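Local coordinates for protein probable porin (Pseudomonas aeruginosa, PDB 4FT6) that forms an OprD-family beta-barrel through which small solutes probably cross the outer membrane, at residues T135-M140 / S165-L170; L117-P122 / G154-L159; G82-H87 / D94-L99. All blocks are in the same frame, centred on the assembly; numbering follows the deposited sequence.

Interaction 1 (T135-M140 / S165-L170). With DMU (decyl-beta-D-maltopyranoside), chain F.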
loop_
_atom_site.group_PDB
_atom_site.type_symbol
_atom_site.label_atom_id
_atom_site.label_comp_id
_atom_site.label_asym_id
_atom_site.label_seq_id
_atom_site.Cartn_x
_atom_site.Cartn_y
_atom_site.Cartn_z
ATOM N N THR A 135 0.043 10.191 2.430
ATOM C CA THR A 135 -1.288 10.789 2.362
ATOM C C THR A 135 -1.456 11.537 1.064
ATOM O O THR A 135 -0.468 11.914 0.428
ATOM C CB THR A 135 -1.556 11.764 3.515
ATOM O OG1 THR A 135 -0.418 12.613 3.676
ATOM C CG2 THR A 135 -1.838 11.025 4.814
ATOM N N PHE A 136 -2.705 11.770 0.673
ATOM C CA PHE A 136 -2.931 12.581 -0.506
ATOM C C PHE A 136 -3.758 13.832 -0.198
ATOM O O PHE A 136 -4.448 13.906 0.821
ATOM C CB PHE A 136 -3.583 11.734 -1.575
ATOM C CG PHE A 136 -2.636 10.810 -2.253
ATOM C CD1 PHE A 136 -2.206 9.639 -1.633
ATOM C CD2 PHE A 136 -2.133 11.132 -3.512
ATOM C CE1 PHE A 136 -1.295 8.794 -2.280
ATOM C CE2 PHE A 136 -1.228 10.294 -4.163
ATOM C CZ PHE A 136 -0.814 9.128 -3.552
ATOM N N GLN A 137 -3.685 14.821 -1.079
ATOM C CA GLN A 137 -4.466 16.015 -0.877
ATOM C C GLN A 137 -5.380 16.211 -2.051
ATOM O O GLN A 137 -4.920 16.384 -3.193
ATOM C CB GLN A 137 -3.578 17.251 -0.718
ATOM C CG GLN A 137 -2.812 17.269 0.579
ATOM C CD GLN A 137 -1.678 16.276 0.568
ATOM O OE1 GLN A 137 -0.852 16.294 -0.347
ATOM N NE2 GLN A 137 -1.645 15.374 1.559
ATOM N N GLY A 138 -6.677 16.221 -1.757
ATOM C CA GLY A 138 -7.684 16.481 -2.766
ATOM C C GLY A 138 -9.055 16.165 -2.207
ATOM O O GLY A 138 -9.374 16.572 -1.079
ATOM N N GLY A 139 -9.860 15.441 -2.982
ATOM C CA GLY A 139 -11.241 15.208 -2.622
ATOM C C GLY A 139 -11.714 13.871 -3.150
ATOM O O GLY A 139 -11.402 13.493 -4.293
ATOM N N MET A 140 -12.468 13.147 -2.327
ATOM C CA MET A 140 -12.969 11.848 -2.742
ATOM C C MET A 140 -14.471 11.763 -2.607
ATOM O O MET A 140 -15.054 12.153 -1.586
ATOM C CB MET A 140 -12.326 10.717 -1.931
ATOM C CG MET A 140 -10.824 10.638 -2.057
ATOM S SD MET A 140 -10.152 9.443 -0.888
ATOM C CE MET A 140 -10.620 7.920 -1.705
ATOM N N SER A 165 7.373 15.489 6.085
ATOM C CA SER A 165 6.384 16.424 6.586
ATOM C C SER A 165 5.672 17.077 5.407
ATOM O O SER A 165 4.499 17.455 5.494
ATOM C CB SER A 165 7.060 17.503 7.434
ATOM O OG SER A 165 7.577 16.942 8.617
ATOM N N ASP A 166 6.396 17.201 4.299
ATOM C CA ASP A 166 5.978 18.074 3.205
ATOM C C ASP A 166 5.065 17.388 2.201
ATOM O O ASP A 166 4.961 16.154 2.174
ATOM C CB ASP A 166 7.208 18.630 2.480
ATOM C CG ASP A 166 8.223 19.231 3.430
ATOM O OD1 ASP A 166 7.809 19.739 4.497
ATOM O OD2 ASP A 166 9.431 19.193 3.104
ATOM N N HIS A 167 4.395 18.194 1.382
ATOM C CA HIS A 167 3.677 17.664 0.235
ATOM C C HIS A 167 4.351 18.126 -1.061
ATOM O O HIS A 167 5.115 19.104 -1.072
ATOM C CB HIS A 167 2.190 18.050 0.259
ATOM C CG HIS A 167 1.940 19.509 0.025
ATOM N ND1 HIS A 167 2.129 20.108 -1.207
ATOM C CD2 HIS A 167 1.517 20.476 0.854
ATOM C CE1 HIS A 167 1.852 21.392 -1.108
ATOM N NE2 HIS A 167 1.480 21.649 0.132
ATOM N N GLN A 168 4.061 17.410 -2.146
ATOM C CA GLN A 168 4.627 17.704 -3.466
ATOM C C GLN A 168 3.633 17.328 -4.568
ATOM O O GLN A 168 2.778 16.463 -4.355
ATOM C CB GLN A 168 5.917 16.906 -3.658
ATOM C CG GLN A 168 5.693 15.402 -3.657
ATOM C CD GLN A 168 6.990 14.609 -3.535
ATOM O OE1 GLN A 168 7.361 14.161 -2.445
ATOM N NE2 GLN A 168 7.683 14.435 -4.655
ATOM N N ASP A 169 3.745 17.968 -5.734
ATOM C CA ASP A 169 2.921 17.586 -6.880
ATOM C C ASP A 169 3.137 16.107 -7.231
ATOM O O ASP A 169 4.171 15.543 -6.893
ATOM C CB ASP A 169 3.233 18.463 -8.092
ATOM C CG ASP A 169 2.892 19.921 -7.859
ATOM O OD1 ASP A 169 2.168 20.224 -6.884
ATOM O OD2 ASP A 169 3.341 20.765 -8.662
ATOM N N LEU A 170 2.157 15.489 -7.896
ATOM C CA LEU A 170 2.223 14.066 -8.227
ATOM C C LEU A 170 3.175 13.781 -9.394
ATOM O O LEU A 170 3.439 14.662 -10.223
ATOM C CB LEU A 170 0.840 13.528 -8.576
ATOM C CG LEU A 170 -0.256 13.395 -7.517
ATOM C CD1 LEU A 170 0.272 13.677 -6.128
ATOM C CD2 LEU A 170 -1.440 14.301 -7.855
HETATM C C1 DMU F . 2.372 20.528 8.540
HETATM C C2 DMU F . 2.941 20.627 7.072
HETATM C C3 DMU F . 4.225 21.683 6.969
HETATM C C4 DMU F . 5.088 21.631 8.284
HETATM O O5 DMU F . 4.256 21.722 9.400
HETATM C C6 DMU F . 3.485 20.558 9.549
HETATM O O7 DMU F . 5.023 21.639 5.718
HETATM O O16 DMU F . 3.032 20.422 10.893
HETATM C C18 DMU F . 3.948 20.685 11.931
HETATM C C19 DMU F . 3.281 20.645 13.304
HETATM C C22 DMU F . 2.369 19.432 13.407
HETATM C C25 DMU F . 1.462 19.597 14.624
HETATM C C28 DMU F . 1.695 18.424 15.573
HETATM C C31 DMU F . 0.552 17.427 15.417
HETATM C C34 DMU F . 1.129 16.038 15.600
HETATM C C37 DMU F . 0.152 15.163 16.349
HETATM C C40 DMU F . 0.598 13.726 16.259
HETATM C C43 DMU F . 0.069 12.994 17.456
HETATM O O49 DMU F . 1.665 19.357 8.588
HETATM O O55 DMU F . 1.907 20.645 6.015
HETATM C C57 DMU F . 6.014 22.786 8.240
HETATM O O61 DMU F . 5.229 23.927 8.159
HETATM C C5 DMU F . 4.585 21.257 3.383
HETATM C C7 DMU F . 5.527 22.166 2.694
HETATM C C8 DMU F . 5.049 23.671 2.899
HETATM C C9 DMU F . 3.585 23.699 3.540
HETATM O O1 DMU F . 3.693 23.123 4.780
HETATM C C10 DMU F . 4.084 21.801 4.705
HETATM O O2 DMU F . 6.056 24.467 3.653
HETATM O O3 DMU F . 3.503 20.990 2.572
HETATM O O4 DMU F . 5.715 21.761 1.378
HETATM C C11 DMU F . 2.923 25.045 3.699
HETATM O O6 DMU F . 1.714 24.870 4.369
#

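Interaction 2 (L117-P122 / G154-L159)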
loop_
_atom_site.group_PDB
_atom_site.type_symbol
_atom_site.label_atom_id
_atom_site.label_comp_id
_atom_site.label_asym_id
_atom_site.label_seq_id
_atom_site.Cartn_x
_atom_site.Cartn_y
_atom_site.Cartn_z
ATOM N N LEU A 117 -6.131 13.060 2.888
ATOM C CA LEU A 117 -6.783 11.779 2.623
ATOM C C LEU A 117 -5.848 10.580 2.702
ATOM O O LEU A 117 -4.643 10.700 2.432
ATOM C CB LEU A 117 -7.452 11.807 1.251
ATOM C CG LEU A 117 -8.580 12.822 1.184
ATOM C CD1 LEU A 117 -9.090 13.004 -0.246
ATOM C CD2 LEU A 117 -9.718 12.420 2.126
ATOM N N LEU A 118 -6.426 9.432 3.064
ATOM C CA LEU A 118 -5.740 8.133 3.051
ATOM C C LEU A 118 -6.418 7.177 2.057
ATOM O O LEU A 118 -7.060 6.202 2.469
ATOM C CB LEU A 118 -5.744 7.514 4.454
ATOM C CG LEU A 118 -4.848 8.186 5.504
ATOM C CD1 LEU A 118 -5.295 7.779 6.911
ATOM C CD2 LEU A 118 -3.350 7.843 5.270
ATOM N N PRO A 119 -6.278 7.448 0.744
ATOM C CA PRO A 119 -7.001 6.614 -0.237
ATOM C C PRO A 119 -6.468 5.193 -0.332
ATOM O O PRO A 119 -5.248 4.989 -0.405
ATOM C CB PRO A 119 -6.737 7.319 -1.584
ATOM C CG PRO A 119 -5.439 8.071 -1.377
ATOM C CD PRO A 119 -5.470 8.500 0.094
ATOM N N GLU A 120 -7.371 4.220 -0.363
ATOM C CA GLU A 120 -6.967 2.843 -0.633
ATOM C C GLU A 120 -7.683 2.337 -1.880
ATOM O O GLU A 120 -8.669 1.613 -1.805
ATOM C CB GLU A 120 -7.210 1.949 0.591
ATOM C CG GLU A 120 -6.198 2.141 1.702
ATOM C CD GLU A 120 -6.519 1.326 2.943
ATOM O OE1 GLU A 120 -7.099 1.878 3.900
ATOM O OE2 GLU A 120 -6.188 0.126 2.967
ATOM N N LEU A 121 -7.170 2.742 -3.033
ATOM C CA LEU A 121 -7.839 2.516 -4.309
ATOM C C LEU A 121 -6.951 1.664 -5.212
ATOM O O LEU A 121 -5.726 1.814 -5.185
ATOM C CB LEU A 121 -8.112 3.871 -4.980
ATOM C CG LEU A 121 -9.449 4.583 -4.770
ATOM C CD1 LEU A 121 -10.089 4.235 -3.439
ATOM C CD2 LEU A 121 -9.263 6.092 -4.900
ATOM N N PRO A 122 -7.563 0.787 -6.037
ATOM C CA PRO A 122 -6.795 -0.149 -6.873
ATOM C C PRO A 122 -5.905 0.630 -7.825
ATOM O O PRO A 122 -4.862 0.158 -8.286
ATOM C CB PRO A 122 -7.893 -0.894 -7.673
ATOM C CG PRO A 122 -9.202 -0.597 -6.955
ATOM C CD PRO A 122 -8.997 0.778 -6.391
ATOM N N GLY A 154 -12.979 11.104 -7.832
ATOM C CA GLY A 154 -12.185 12.042 -7.073
ATOM C C GLY A 154 -11.053 12.653 -7.876
ATOM O O GLY A 154 -10.763 12.230 -9.011
ATOM N N GLN A 155 -10.415 13.653 -7.271
ATOM C CA GLN A 155 -9.261 14.312 -7.857
ATOM C C GLN A 155 -8.226 14.590 -6.771
ATOM O O GLN A 155 -8.543 15.144 -5.716
ATOM C CB GLN A 155 -9.671 15.623 -8.566
ATOM C CG GLN A 155 -8.548 16.646 -8.680
ATOM C CD GLN A 155 -8.954 17.928 -9.407
ATOM O OE1 GLN A 155 -8.588 19.036 -8.990
ATOM N NE2 GLN A 155 -9.684 17.779 -10.513
ATOM N N MET A 156 -6.985 14.204 -7.028
ATOM C CA MET A 156 -5.907 14.496 -6.103
ATOM C C MET A 156 -5.003 15.539 -6.744
ATOM O O MET A 156 -4.873 15.567 -7.972
ATOM C CB MET A 156 -5.115 13.221 -5.817
ATOM C CG MET A 156 -5.289 12.695 -4.422
ATOM S SD MET A 156 -6.972 12.222 -4.096
ATOM C CE MET A 156 -6.871 11.544 -2.459
ATOM N N ARG A 157 -4.389 16.398 -5.931
ATOM C CA ARG A 157 -3.502 17.445 -6.447
ATOM C C ARG A 157 -2.066 17.308 -5.998
ATOM O O ARG A 157 -1.150 17.707 -6.718
ATOM C CB ARG A 157 -4.023 18.828 -6.068
ATOM C CG ARG A 157 -5.437 18.998 -6.523
ATOM C CD ARG A 157 -5.902 20.411 -6.512
ATOM N NE ARG A 157 -7.044 20.503 -7.406
ATOM C CZ ARG A 157 -7.620 21.635 -7.778
ATOM N NH1 ARG A 157 -7.160 22.795 -7.330
ATOM N NH2 ARG A 157 -8.653 21.593 -8.610
ATOM N N SER A 158 -1.878 16.747 -4.809
ATOM C CA SER A 158 -0.553 16.545 -4.263
ATOM C C SER A 158 -0.533 15.348 -3.318
ATOM O O SER A 158 -1.583 14.832 -2.916
ATOM C CB SER A 158 -0.152 17.760 -3.469
ATOM O OG SER A 158 -0.860 17.716 -2.251
ATOM N N LEU A 159 0.672 14.916 -2.961
ATOM C CA LEU A 159 0.837 13.844 -1.993
ATOM C C LEU A 159 1.870 14.240 -0.947
ATOM O O LEU A 159 2.653 15.169 -1.156
ATOM C CB LEU A 159 1.265 12.554 -2.690
ATOM C CG LEU A 159 2.575 12.548 -3.496
ATOM C CD1 LEU A 159 3.839 12.487 -2.624
ATOM C CD2 LEU A 159 2.570 11.370 -4.475
#

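Interaction 3 (G82-H87 / D94-L99). With DMU (decyl-beta-D-maltopyranoside), chain F; C8E ((hydroxyethyloxy)tri(ethyloxy)octane), chain D.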
loop_
_atom_site.group_PDB
_atom_site.type_symbol
_atom_site.label_atom_id
_atom_site.label_comp_id
_atom_site.label_asym_id
_atom_site.label_seq_id
_atom_site.Cartn_x
_atom_site.Cartn_y
_atom_site.Cartn_z
ATOM N N GLY A 82 13.749 5.043 4.935
ATOM C CA GLY A 82 12.364 5.411 4.717
ATOM C C GLY A 82 11.545 5.590 5.982
ATOM O O GLY A 82 10.349 5.846 5.901
ATOM N N LEU A 83 12.172 5.454 7.149
ATOM C CA LEU A 83 11.485 5.725 8.417
ATOM C C LEU A 83 11.537 7.208 8.724
ATOM O O LEU A 83 10.702 7.737 9.468
ATOM C CB LEU A 83 12.152 5.006 9.591
ATOM C CG LEU A 83 12.453 3.521 9.545
ATOM C CD1 LEU A 83 12.813 3.021 10.931
ATOM C CD2 LEU A 83 11.264 2.787 8.997
ATOM N N LEU A 84 12.546 7.870 8.164
ATOM C CA LEU A 84 12.842 9.260 8.495
ATOM C C LEU A 84 13.273 10.027 7.252
ATOM O O LEU A 84 13.870 9.450 6.333
ATOM C CB LEU A 84 13.966 9.339 9.538
ATOM C CG LEU A 84 13.851 8.710 10.925
ATOM C CD1 LEU A 84 15.223 8.723 11.567
ATOM C CD2 LEU A 84 12.859 9.462 11.800
ATOM N N PRO A 85 12.963 11.332 7.214
ATOM C CA PRO A 85 13.537 12.200 6.184
ATOM C C PRO A 85 15.049 12.268 6.355
ATOM O O PRO A 85 15.578 11.994 7.439
ATOM C CB PRO A 85 12.902 13.570 6.468
ATOM C CG PRO A 85 12.400 13.484 7.875
ATOM C CD PRO A 85 12.021 12.050 8.090
ATOM N N ARG A 86 15.742 12.635 5.287
ATOM C CA ARG A 86 17.189 12.563 5.279
ATOM C C ARG A 86 17.737 13.808 4.613
ATOM O O ARG A 86 17.386 14.115 3.478
ATOM C CB ARG A 86 17.620 11.307 4.523
ATOM C CG ARG A 86 19.096 11.015 4.591
ATOM C CD ARG A 86 19.441 9.760 3.819
ATOM N NE ARG A 86 20.834 9.380 4.055
ATOM C CZ ARG A 86 21.427 8.322 3.515
ATOM N NH1 ARG A 86 20.755 7.529 2.696
ATOM N NH2 ARG A 86 22.691 8.061 3.798
ATOM N N HIS A 87 18.593 14.526 5.330
ATOM C CA HIS A 87 19.169 15.775 4.829
ATOM C C HIS A 87 20.187 15.515 3.722
ATOM O O HIS A 87 20.518 14.362 3.421
ATOM C CB HIS A 87 19.843 16.559 5.961
ATOM C CG HIS A 87 18.907 16.982 7.054
ATOM N ND1 HIS A 87 19.232 16.870 8.390
ATOM C CD2 HIS A 87 17.674 17.532 7.011
ATOM C CE1 HIS A 87 18.231 17.322 9.123
ATOM N NE2 HIS A 87 17.272 17.730 8.313
ATOM N N ASP A 94 15.807 14.432 13.113
ATOM C CA ASP A 94 15.560 13.925 14.451
ATOM C C ASP A 94 14.072 13.670 14.627
ATOM O O ASP A 94 13.661 12.875 15.476
ATOM C CB ASP A 94 16.072 14.910 15.498
ATOM C CG ASP A 94 17.553 15.155 15.381
ATOM O OD1 ASP A 94 18.278 14.227 14.966
ATOM O OD2 ASP A 94 17.989 16.278 15.705
ATOM N N ASP A 95 13.274 14.337 13.800
ATOM C CA ASP A 95 11.828 14.201 13.864
ATOM C C ASP A 95 11.138 14.860 12.674
ATOM O O ASP A 95 11.761 15.600 11.897
ATOM C CB ASP A 95 11.275 14.766 15.177
ATOM C CG ASP A 95 11.480 16.260 15.303
ATOM O OD1 ASP A 95 12.324 16.816 14.568
ATOM O OD2 ASP A 95 10.797 16.886 16.142
ATOM N N TYR A 96 9.853 14.552 12.521
ATOM C CA TYR A 96 9.008 15.210 11.535
ATOM C C TYR A 96 7.545 15.022 11.919
ATOM O O TYR A 96 7.167 14.020 12.539
ATOM C CB TYR A 96 9.287 14.694 10.126
ATOM C CG TYR A 96 9.017 13.209 9.900
ATOM C CD1 TYR A 96 9.706 12.228 10.608
ATOM C CD2 TYR A 96 8.098 12.791 8.942
ATOM C CE1 TYR A 96 9.471 10.879 10.377
ATOM C CE2 TYR A 96 7.857 11.444 8.709
ATOM C CZ TYR A 96 8.547 10.496 9.425
ATOM O OH TYR A 96 8.315 9.160 9.193
ATOM N N ALA A 97 6.722 15.996 11.572
ATOM C CA ALA A 97 5.329 15.948 11.965
ATOM C C ALA A 97 4.475 16.463 10.833
ATOM O O ALA A 97 4.970 17.095 9.887
ATOM C CB ALA A 97 5.086 16.745 13.230
ATOM N N ARG A 98 3.188 16.165 10.912
ATOM C CA ARG A 98 2.269 16.636 9.899
ATOM C C ARG A 98 0.858 16.645 10.468
ATOM O O ARG A 98 0.491 15.793 11.286
ATOM C CB ARG A 98 2.348 15.746 8.668
ATOM C CG ARG A 98 1.736 16.366 7.442
ATOM C CD ARG A 98 1.761 15.434 6.238
ATOM N NE ARG A 98 0.788 15.915 5.262
ATOM C CZ ARG A 98 0.987 16.962 4.476
ATOM N NH1 ARG A 98 2.141 17.617 4.531
ATOM N NH2 ARG A 98 0.038 17.344 3.632
ATOM N N LEU A 99 0.066 17.620 10.051
ATOM C CA LEU A 99 -1.287 17.734 10.538
ATOM C C LEU A 99 -2.171 18.187 9.389
ATOM O O LEU A 99 -1.946 19.246 8.804
ATOM C CB LEU A 99 -1.341 18.742 11.677
ATOM C CG LEU A 99 -2.656 18.912 12.443
ATOM C CD1 LEU A 99 -3.174 17.555 12.897
ATOM C CD2 LEU A 99 -2.457 19.863 13.646
HETATM C C1 DMU F . 2.372 20.528 8.540
HETATM C C2 DMU F . 2.941 20.627 7.072
HETATM C C3 DMU F . 4.225 21.683 6.969
HETATM C C4 DMU F . 5.088 21.631 8.284
HETATM O O5 DMU F . 4.256 21.722 9.400
HETATM C C6 DMU F . 3.485 20.558 9.549
HETATM O O7 DMU F . 5.023 21.639 5.718
HETATM O O16 DMU F . 3.032 20.422 10.893
HETATM C C18 DMU F . 3.948 20.685 11.931
HETATM C C19 DMU F . 3.281 20.645 13.304
HETATM C C22 DMU F . 2.369 19.432 13.407
HETATM C C25 DMU F . 1.462 19.597 14.624
HETATM C C28 DMU F . 1.695 18.424 15.573
HETATM C C31 DMU F . 0.552 17.427 15.417
HETATM C C34 DMU F . 1.129 16.038 15.600
HETATM C C37 DMU F . 0.152 15.163 16.349
HETATM C C40 DMU F . 0.598 13.726 16.259
HETATM C C43 DMU F . 0.069 12.994 17.456
HETATM O O49 DMU F . 1.665 19.357 8.588
HETATM O O55 DMU F . 1.907 20.645 6.015
HETATM C C57 DMU F . 6.014 22.786 8.240
HETATM O O61 DMU F . 5.229 23.927 8.159
HETATM C C5 DMU F . 4.585 21.257 3.383
HETATM C C7 DMU F . 5.527 22.166 2.694
HETATM C C8 DMU F . 5.049 23.671 2.899
HETATM C C9 DMU F . 3.585 23.699 3.540
HETATM O O1 DMU F . 3.693 23.123 4.780
HETATM C C10 DMU F . 4.084 21.801 4.705
HETATM O O2 DMU F . 6.056 24.467 3.653
HETATM O O3 DMU F . 3.503 20.990 2.572
HETATM O O4 DMU F . 5.715 21.761 1.378
HETATM C C11 DMU F . 2.923 25.045 3.699
HETATM O O6 DMU F . 1.714 24.870 4.369
HETATM C C1 C8E D . -4.363 18.889 4.480
HETATM C C2 C8E D . -5.367 19.743 5.263
HETATM C C3 C8E D . -4.877 21.181 5.457
HETATM C C4 C8E D . -4.324 21.464 6.852
HETATM C C5 C8E D . -5.336 22.225 7.703
HETATM C C6 C8E D . -4.812 22.699 9.054
HETATM C C7 C8E D . -5.394 21.926 10.235
HETATM C C8 C8E D . -5.379 22.797 11.492
HETATM O O9 C8E D . -6.211 22.317 12.532
HETATM C C10 C8E D . -5.557 21.466 13.452
HETATM C C11 C8E D . -5.641 22.016 14.877
HETATM O O12 C8E D . -6.968 22.312 15.263
HETATM C C13 C8E D . -7.181 22.228 16.660
HETATM C C14 C8E D . -8.660 22.034 16.978
HETATM O O15 C8E D . -8.930 20.695 17.343
#

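Interaction 1 (T135-M140 / S165-L170)
Phe136 and Leu170 meet carbon to carbon, with CE2 of the ring 4.2 Å from CD1 of the leucine, whose methyl comes in obliquely to the ring. One residue along, Gln137 reaches His167: its OE1 lies 3.6 Å from the His167 CB methylene, a packing contact, with the amide and imidazole planes tilted 38° apart. The glutamine chain folds about its CB-CG bond (chi2 74°), bringing the amide to the histidine's aliphatic root. That amide is held from elsewhere: NE2 is hydrogen-bonded to Glu116 OE1 and OE1 to Ser158 OG, a pair modelled so short that its exact geometry is uncertain. A glutamine suits the place because its two ends can serve an acceptor and a donor at once. The backbone N of His167 donates to O3 of the bound decyl maltoside at 3.2 Å, although that oxygen is placed less surely. Further out, Phe136 also packs on Met156, Leu159 and Pro119, apolar neighbours that suit a phenylalanine. Strand 135-137 pairs antiparallel with strand 149-160, and the chain turns a corner at Gly138 into strand 139-143. His167 lies on the connection from strand 149-160 into the short strand 168-169, and Leu170 follows it; both segments flank the long strand.

Interaction 2 (L117-P122 / G154-L159)
Met156 thrusts its terminal methyl between Leu117 and Pro119, meeting each obliquely. Its CE lies 3.5 Å from Leu117 CD1 and 3.8 Å from Leu117 CB, touching both a branch and the root of the leucine. Pro119 takes the same methyl at its CG, 3.9 Å from Met156 CE. The methionine chain bends about CB-CG (chi2 63°) and then runs straight (chi3 176°), so that the side chain reaches across to the other segment, with which its backbone does not pair. Leucine offers a branched apolar end and proline a rigid ring, while the unbranched, flexible methionine can thread its end between them. Met140 touches all three residues, and Phe136 packs on Pro119 and Met156, so the group is buried among apolar neighbours. Within strand 149-160, on either side of Met156, Gln155 and Arg157 join each other: Gln155 OE1 accepts from Arg157 NE at 2.7 Å and from NH2 at 2.6 Å. The carbonyl oxygen lies nearly in the guanidinium plane, 4° out of it, a side-on grip that fixes both groups in a common orientation. Across the contact itself, everything is dispersion and exclusion of water, an adhesion whose partners are set by shape rather than by direction.

Interaction 3 (G82-H87 / D94-L99)
The Tyr96 ring carries Pro85 on one face: CD of the proline stands 3.6 Å from the ring centroid, 19° off the normal, a CH-pi contact shifted toward the rim on the CD1 side. Leu84 CD2 approaches the same ring obliquely, 3.9 Å from CE1. The contact belongs to the beta-barrel of an OprD-family porin, where the loop containing residues 82-87 folds against the start of strand 95-107, the strand it leads into. A chi1 of 62° sets the Tyr96 ring between its own backbone N and carbonyl carbon and lays it under the proline. Its hydroxyl then donates to Leu83 O at 2.8 Å, from above the carbonyl plane and not along a lone pair, with a weaker link to Arg162 O. Tyrosine thus suits the place twice over, with a broad apolar face for the proline and a phenol that satisfies a loop carbonyl. Proline is apt as the partner, since its CD hydrogens, next to the nitrogen, are somewhat polarised and favour a pi face. Farther along the strand, the extended Arg98 forms a salt bridge through NE with Glu116 and gives NH1 to Ser165 O; the same nitrogen comes within 3.4 Å of O55 of the decyl maltoside. Strand 58-71 pairs with one edge of this strand; on the other edge Ala97 O accepts from Ser165 OG, and Leu99 N donates to O49 of the detergent sugar, 2.8 Å away with an N-H...O angle of 156°. Away from the sugar, Leu99 CD2 lies 3.5 Å from C10 of a bound polyoxyethylene detergent.

Interactions 1 and 2 are close neighbours, their centres about 7 Å apart: interaction 2 uses strand 149-160, and the strands of interaction 1 are its sheet neighbours. Their segments alternate along the chain, and backbone bonding between Gln137 and Arg157 joins them directly. Interaction 2 is buried and purely apolar, whereas interaction 1 is mixed: apolar at Phe136 and Leu170, but exposed at His167, where detergent binds. Interaction 3, largely buried, closes earlier in the chain and combines a CH-pi contact with a directed hydrogen bond. It touches interaction 1 through Ser165, which meets Ala97 and Arg98, and the two share the decyl maltoside. Interactions 2 and 3 do not touch.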